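Local coordinates for protein pyridoxine 4-oxidase (Mesorhizobium loti, PDB 4HA6) that oxidises pyridoxine at its 4-hydroxymethyl group as an FAD-dependent enzyme of the GMC oxidoreductase family, at residues Asp394-Arg397 / Phe398-Leu402; Met433-Phe436 / Ile437-Val441. All coordinates share one frame; numbering follows the deposited sequence.

Interaction 1: residues Asp394-Arg397 / Phe398-Leu402; sequences DRER and FRRAL
Glu396 and Arg400, one helical turn apart, are joined by a salt bridge in which Arg400 NH1 donates to Glu396 OE2 at 2.6 Å. The oxygen lies almost in the guanidinium plane, but NH1 comes to it from above the carboxylate, 42° out of that plane, so the two flat groups are inclined rather than coplanar. Both chains fold back to reach this position: Glu396 bends at chi2 (-81°), and Arg400 bends at both chi2 and chi3, which carries its NH1 back to Glu396 OE2. Nearer the backbone, Arg400 CG lies 3.5 Å from the same Glu396 OE2. The other carboxylate oxygen, Glu396 OE1, stands 3.1 Å from Arg397 NH1, well out of that guanidinium's plane, a pairing of charges without a directed N-H. One carboxylate therefore serves two arginines in an i, i+1, i+4 network, and Glu403 is a further partner of Arg400.

Backbone bonds of the i to i+4 kind run beneath these side chains. Ala401 N lies 2.8 Å from Arg397 O, whereas Phe398 N to Asp394 O and Arg400 N to Glu396 O are both longer, at 3.2 Å.

Other van der Waals contacts are slighter. Asp394 O lies in the plane of the Phe398 ring at its edge, 3.7 Å from CD2, and Arg399 CB rests 3.2 Å from Glu396 O.

All this lies on helix 392-409. Asp394 bonds to Thr366 and Ser367, and Phe398 rests on Ile362 of strand 355-362 and on Ile437 of helix 430-440, which lies alongside.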
ATOM      1  N   ASP A 394      11.932  16.298   0.936  1.00  4.93           N
ATOM      2  CA  ASP A 394      11.182  15.556  -0.093  1.00  6.81           C
ATOM      3  C   ASP A 394      11.462  16.115  -1.490  1.00  5.47           C
ATOM      4  O   ASP A 394      11.582  15.367  -2.456  1.00  6.78           O
ATOM      5  CB  ASP A 394       9.669  15.617   0.172  1.00  2.16           C
ATOM      6  CG  ASP A 394       9.231  14.727   1.323  1.00  9.34           C
ATOM      7  OD1 ASP A 394      10.103  14.085   1.953  1.00  2.86           O
ATOM      8  OD2 ASP A 394       8.012  14.683   1.616  1.00  3.57           O
ATOM      9  N   ARG A 395      11.543  17.441  -1.595  1.00  4.50           N
ATOM     10  CA  ARG A 395      11.774  18.076  -2.886  0.53  6.44           C
ATOM     11  C   ARG A 395      13.208  17.846  -3.360  1.00  8.60           C
ATOM     12  O   ARG A 395      13.443  17.571  -4.541  1.00  8.02           O
ATOM     13  CB  ARG A 395      11.440  19.576  -2.820  0.53  8.00           C
ATOM     14  CG  ARG A 395       9.935  19.864  -2.677  0.53  8.99           C
ATOM     15  CD  ARG A 395       9.625  21.360  -2.494  0.53 10.79           C
ATOM     16  NE  ARG A 395      10.245  22.192  -3.526  0.53 10.39           N
ATOM     17  CZ  ARG A 395       9.680  23.266  -4.067  0.53 10.58           C
ATOM     18  NH1 ARG A 395       8.466  23.648  -3.691  0.53 15.62           N
ATOM     19  NH2 ARG A 395      10.329  23.957  -4.992  0.53  6.59           N
ATOM     20  N   GLU A 396      14.160  17.945  -2.432  1.00  8.34           N
ATOM     21  CA  GLU A 396      15.581  17.774  -2.753  1.00  9.23           C
ATOM     22  C   GLU A 396      15.873  16.337  -3.193  1.00  7.80           C
ATOM     23  O   GLU A 396      16.513  16.117  -4.238  1.00  6.12           O
ATOM     24  CB  GLU A 396      16.457  18.181  -1.552  1.00  8.16           C
ATOM     25  CG  GLU A 396      17.989  18.178  -1.799  1.00 13.22           C
ATOM     26  CD  GLU A 396      18.618  16.781  -1.706  1.00 14.46           C
ATOM     27  OE1 GLU A 396      18.028  15.903  -1.033  1.00 10.23           O
ATOM     28  OE2 GLU A 396      19.709  16.560  -2.298  1.00 12.23           O
ATOM     29  N   ARG A 397      15.387  15.372  -2.407  1.00  4.43           N
ATOM     30  CA  ARG A 397      15.511  13.950  -2.728  1.00  6.07           C
ATOM     31  C   ARG A 397      14.896  13.568  -4.094  1.00 10.84           C
ATOM     32  O   ARG A 397      15.440  12.709  -4.798  1.00  7.71           O
ATOM     33  CB  ARG A 397      14.876  13.096  -1.622  1.00  9.78           C
ATOM     34  CG  ARG A 397      15.678  13.022  -0.342  1.00 13.47           C
ATOM     35  CD  ARG A 397      16.843  12.055  -0.525  1.00 18.38           C
ATOM     36  NE  ARG A 397      17.726  11.994   0.639  1.00 33.87           N
ATOM     37  CZ  ARG A 397      18.941  12.538   0.682  1.00 40.39           C
ATOM     38  NH1 ARG A 397      19.426  13.196  -0.375  1.00 20.28           N
ATOM     39  NH2 ARG A 397      19.672  12.421   1.782  1.00 32.32           N
ATOM     40  N   PHE A 398      13.767  14.181  -4.459  1.00  7.03           N
ATOM     41  CA  PHE A 398      13.137  13.905  -5.760  1.00  5.17           C
ATOM     42  C   PHE A 398      13.988  14.414  -6.929  1.00  6.78           C
ATOM     43  O   PHE A 398      13.924  13.856  -8.026  1.00  3.28           O
ATOM     44  CB  PHE A 398      11.745  14.536  -5.845  1.00  5.21           C
ATOM     45  CG  PHE A 398      10.626  13.532  -6.001  1.00  5.38           C
ATOM     46  CD1 PHE A 398      10.479  12.809  -7.179  1.00  4.25           C
ATOM     47  CD2 PHE A 398       9.714  13.331  -4.975  1.00  2.11           C
ATOM     48  CE1 PHE A 398       9.427  11.871  -7.319  1.00  7.34           C
ATOM     49  CE2 PHE A 398       8.671  12.404  -5.102  1.00  3.25           C
ATOM     50  CZ  PHE A 398       8.529  11.676  -6.278  1.00  2.96           C
ATOM     51  N   ARG A 399      14.755  15.485  -6.706  1.00 10.21           N
ATOM     52  CA  ARG A 399      15.766  15.909  -7.680  1.00 12.34           C
ATOM     53  C   ARG A 399      16.806  14.802  -7.829  1.00  4.75           C
ATOM     54  O   ARG A 399      17.211  14.462  -8.946  1.00  4.91           O
ATOM     55  CB  ARG A 399      16.471  17.200  -7.245  1.00  7.08           C
ATOM     56  CG  ARG A 399      15.607  18.448  -7.314  1.00  9.64           C
ATOM     57  CD  ARG A 399      16.407  19.692  -6.936  1.00  8.40           C
ATOM     58  NE  ARG A 399      15.504  20.689  -6.366  1.00 11.38           N
ATOM     59  CZ  ARG A 399      15.814  21.492  -5.353  1.00 11.47           C
ATOM     60  NH1 ARG A 399      17.024  21.443  -4.788  1.00  7.10           N
ATOM     61  NH2 ARG A 399      14.916  22.361  -4.917  1.00 12.11           N
ATOM     62  N   ARG A 400      17.244  14.251  -6.703  1.00  5.32           N
ATOM     63  CA  ARG A 400      18.215  13.159  -6.742  1.00  7.47           C
ATOM     64  C   ARG A 400      17.627  11.970  -7.504  1.00  7.85           C
ATOM     65  O   ARG A 400      18.328  11.315  -8.296  1.00  5.49           O
ATOM     66  CB  ARG A 400      18.657  12.750  -5.333  1.00  7.84           C
ATOM     67  CG  ARG A 400      19.260  13.883  -4.471  1.00 10.86           C
ATOM     68  CD  ARG A 400      20.631  14.370  -4.969  1.00  9.53           C
ATOM     69  NE  ARG A 400      20.532  15.309  -6.092  1.00 12.69           N
ATOM     70  CZ  ARG A 400      20.237  16.608  -5.976  1.00 14.34           C
ATOM     71  NH1 ARG A 400      20.005  17.152  -4.784  1.00 14.00           N
ATOM     72  NH2 ARG A 400      20.168  17.371  -7.063  1.00 10.05           N
ATOM     73  N   ALA A 401      16.330  11.715  -7.310  1.00  6.03           N
ATOM     74  CA  ALA A 401      15.698  10.555  -7.961  1.00  8.17           C
ATOM     75  C   ALA A 401      15.631  10.771  -9.470  1.00  6.54           C
ATOM     76  O   ALA A 401      15.992   9.871 -10.245  1.00  6.63           O
ATOM     77  CB  ALA A 401      14.303  10.285  -7.396  1.00  3.40           C
ATOM     78  N   LEU A 402      15.161  11.952  -9.884  1.00  3.55           N
ATOM     79  CA  LEU A 402      15.091  12.297 -11.313  1.00  2.97           C
ATOM     80  C   LEU A 402      16.484  12.215 -11.906  1.00  7.55           C
ATOM     81  O   LEU A 402      16.676  11.748 -13.036  1.00  7.34           O
ATOM     82  CB  LEU A 402      14.603  13.728 -11.504  1.00  5.77           C
ATOM     83  CG  LEU A 402      13.746  14.114 -12.724  1.00 11.49           C
ATOM     84  CD1 LEU A 402      13.898  15.590 -13.041  1.00  9.10           C
ATOM     85  CD2 LEU A 402      13.962  13.248 -13.972  1.00  3.99           C
TER

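Interaction 2: residues Met433-Phe436 / Ile437-Val441; sequences MDDF and IARSV
Phe436 and Ser440 meet on the buried side of this turn, where Ser440 CB sits over one face of the ring, 4.1 Å above its plane and offset toward the rim. With CG anti to the backbone N (chi1 173°), the ring projects outward and leans toward Ser440, and Phe436 CE1 comes to 3.9 Å from Ser440 OG. Ile437 packs back on the preceding turn, its CG1 3.2 Å from Met433 O, the carbonyl that also accepts Ile437 N. Phe360 of strand 355-362 touches Phe436, Ile437 and Ser440, packing against this side.

The outer side rests on charge. Arg439 NH1 donates to Asp435 OD2 at 2.7 Å, approaching from above the carboxylate, 44° out of its plane, and Arg439 CD lies 3.3 Å from the same oxygen. An alanine in place of Arg439 would probably leave the exposed Asp435 carboxylate without its ionic mate and free to turn.

Toward the C-terminal end the pattern changes: Ser440 N bonds only weakly to Phe436 O, and Ile437 O receives both Ser440 N and Val441 N. This is an amphipathic helix with an i, i+4 salt bridge on its outer side, ending as the chain passes into strand 441-443.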
ATOM      1  N   MET A 433      13.509  21.922 -12.580  1.00 10.38           N
ATOM      2  CA  MET A 433      13.371  20.515 -12.236  1.00 11.64           C
ATOM      3  C   MET A 433      12.217  20.322 -11.264  1.00  6.57           C
ATOM      4  O   MET A 433      11.433  19.371 -11.388  1.00  7.14           O
ATOM      5  CB  MET A 433      14.643  20.011 -11.587  1.00  4.15           C
ATOM      6  CG  MET A 433      15.828  19.966 -12.505  1.00 28.35           C
ATOM      7  SD  MET A 433      16.454  18.293 -12.567  1.00 41.06           S
ATOM      8  CE  MET A 433      16.358  17.881 -10.826  1.00  6.66           C
ATOM      9  N   ASP A 434      12.126  21.214 -10.284  1.00  5.93           N
ATOM     10  CA  ASP A 434      11.061  21.135  -9.291  1.00  5.96           C
ATOM     11  C   ASP A 434       9.704  21.233  -9.983  1.00 11.81           C
ATOM     12  O   ASP A 434       8.753  20.549  -9.596  1.00  7.58           O
ATOM     13  CB  ASP A 434      11.202  22.264  -8.262  1.00  9.02           C
ATOM     14  CG  ASP A 434      12.244  21.964  -7.178  1.00 10.80           C
ATOM     15  OD1 ASP A 434      12.926  20.911  -7.252  1.00  8.30           O
ATOM     16  OD2 ASP A 434      12.390  22.801  -6.256  1.00 11.37           O
ATOM     17  N   ASP A 435       9.619  22.075 -11.014  1.00  9.39           N
ATOM     18  CA  ASP A 435       8.344  22.308 -11.700  1.00 15.42           C
ATOM     19  C   ASP A 435       7.932  21.078 -12.500  1.00 10.12           C
ATOM     20  O   ASP A 435       6.774  20.652 -12.461  1.00  7.24           O
ATOM     21  CB  ASP A 435       8.408  23.531 -12.628  1.00  8.34           C
ATOM     22  CG  ASP A 435       7.069  23.810 -13.309  1.00 24.81           C
ATOM     23  OD1 ASP A 435       6.087  24.126 -12.597  1.00 25.14           O
ATOM     24  OD2 ASP A 435       6.982  23.693 -14.550  1.00 26.67           O
ATOM     25  N   PHE A 436       8.883  20.507 -13.229  1.00  8.51           N
ATOM     26  CA  PHE A 436       8.610  19.267 -13.930  1.00  7.90           C
ATOM     27  C   PHE A 436       8.188  18.162 -12.960  1.00  9.11           C
ATOM     28  O   PHE A 436       7.212  17.439 -13.208  1.00  7.75           O
ATOM     29  CB  PHE A 436       9.822  18.809 -14.720  1.00  8.94           C
ATOM     30  CG  PHE A 436       9.643  17.454 -15.322  1.00  8.39           C
ATOM     31  CD1 PHE A 436      10.188  16.335 -14.709  1.00  6.78           C
ATOM     32  CD2 PHE A 436       8.901  17.294 -16.488  1.00 11.27           C
ATOM     33  CE1 PHE A 436      10.007  15.063 -15.257  1.00 12.19           C
ATOM     34  CE2 PHE A 436       8.721  16.033 -17.049  1.00 11.10           C
ATOM     35  CZ  PHE A 436       9.274  14.913 -16.427  1.00  9.04           C
ATOM     36  N   ILE A 437       8.927  18.012 -11.862  1.00  7.64           N
ATOM     37  CA  ILE A 437       8.601  16.970 -10.881  1.00  5.94           C
ATOM     38  C   ILE A 437       7.182  17.171 -10.321  1.00 11.27           C
ATOM     39  O   ILE A 437       6.390  16.226 -10.271  1.00  9.43           O
ATOM     40  CB  ILE A 437       9.660  16.913  -9.761  1.00  9.42           C
ATOM     41  CG1 ILE A 437      10.998  16.417 -10.333  1.00  5.26           C
ATOM     42  CG2 ILE A 437       9.209  16.013  -8.615  1.00  6.37           C
ATOM     43  CD1 ILE A 437      12.193  16.637  -9.381  1.00  7.30           C
ATOM     44  N   ALA A 438       6.859  18.410  -9.943  1.00  6.49           N
ATOM     45  CA  ALA A 438       5.547  18.756  -9.385  1.00  6.61           C
ATOM     46  C   ALA A 438       4.405  18.460 -10.375  1.00  8.63           C
ATOM     47  O   ALA A 438       3.294  18.082  -9.979  1.00 11.06           O
ATOM     48  CB  ALA A 438       5.529  20.236  -8.972  1.00  5.74           C
ATOM     49  N   ARG A 439       4.689  18.643 -11.661  1.00  7.77           N
ATOM     50  CA  ARG A 439       3.707  18.403 -12.707  1.00  7.15           C
ATOM     51  C   ARG A 439       3.573  16.917 -13.023  1.00  6.62           C
ATOM     52  O   ARG A 439       2.503  16.462 -13.474  1.00 12.08           O
ATOM     53  CB  ARG A 439       4.090  19.182 -13.978  1.00 13.36           C
ATOM     54  CG  ARG A 439       3.627  20.652 -13.998  1.00 10.09           C
ATOM     55  CD  ARG A 439       4.505  21.540 -14.907  1.00 21.09           C
ATOM     56  NE  ARG A 439       4.797  20.936 -16.209  1.00 39.57           N
ATOM     57  CZ  ARG A 439       5.994  20.951 -16.806  1.00 39.01           C
ATOM     58  NH1 ARG A 439       7.044  21.536 -16.235  1.00 24.51           N
ATOM     59  NH2 ARG A 439       6.152  20.368 -17.988  1.00 42.21           N
ATOM     60  N   SER A 440       4.640  16.156 -12.772  1.00  4.91           N
ATOM     61  CA  SER A 440       4.710  14.754 -13.207  1.00  9.76           C
ATOM     62  C   SER A 440       4.352  13.705 -12.142  1.00  5.88           C
ATOM     63  O   SER A 440       3.933  12.578 -12.481  1.00  4.01           O
ATOM     64  CB  SER A 440       6.107  14.452 -13.762  1.00 12.70           C
ATOM     65  OG  SER A 440       7.063  14.433 -12.720  1.00  9.87           O
ATOM     66  N   VAL A 441       4.536  14.033 -10.862  1.00  6.79           N
ATOM     67  CA  VAL A 441       4.320  13.020  -9.823  1.00  6.98           C
ATOM     68  C   VAL A 441       2.865  12.520  -9.765  1.00  8.64           C
ATOM     69  O   VAL A 441       1.911  13.304  -9.898  1.00  5.92           O
ATOM     70  CB  VAL A 441       4.784  13.491  -8.414  1.00  5.20           C
ATOM     71  CG1 VAL A 441       6.323  13.574  -8.334  1.00  2.82           C
ATOM     72  CG2 VAL A 441       4.146  14.827  -8.030  1.00  3.37           C
TER

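Overall arrangement
From the N terminus, interaction 1 comes first, on helix 392-409, and interaction 2 follows on helix 430-440; neither nests in the other or crosses it. Each joins residues about one turn apart within a continuous stretch of chain, so neither closes a long loop. Strand 418-421 lies between the helices in sequence. Their centres are 10 Å apart, and the link is direct: Arg399 NE forms a salt bridge with Asp434 OD1 at 2.7 Å, and in one of two Arg395 conformers NH2 reaches Asp434 OD2. Inward of these charges, Phe398 CZ packs on Val441 CG1 at 3.6 Å. Strand 355-362 touches both helices, tying them to one antiparallel sheet, away from the annotated FAD-binding residues.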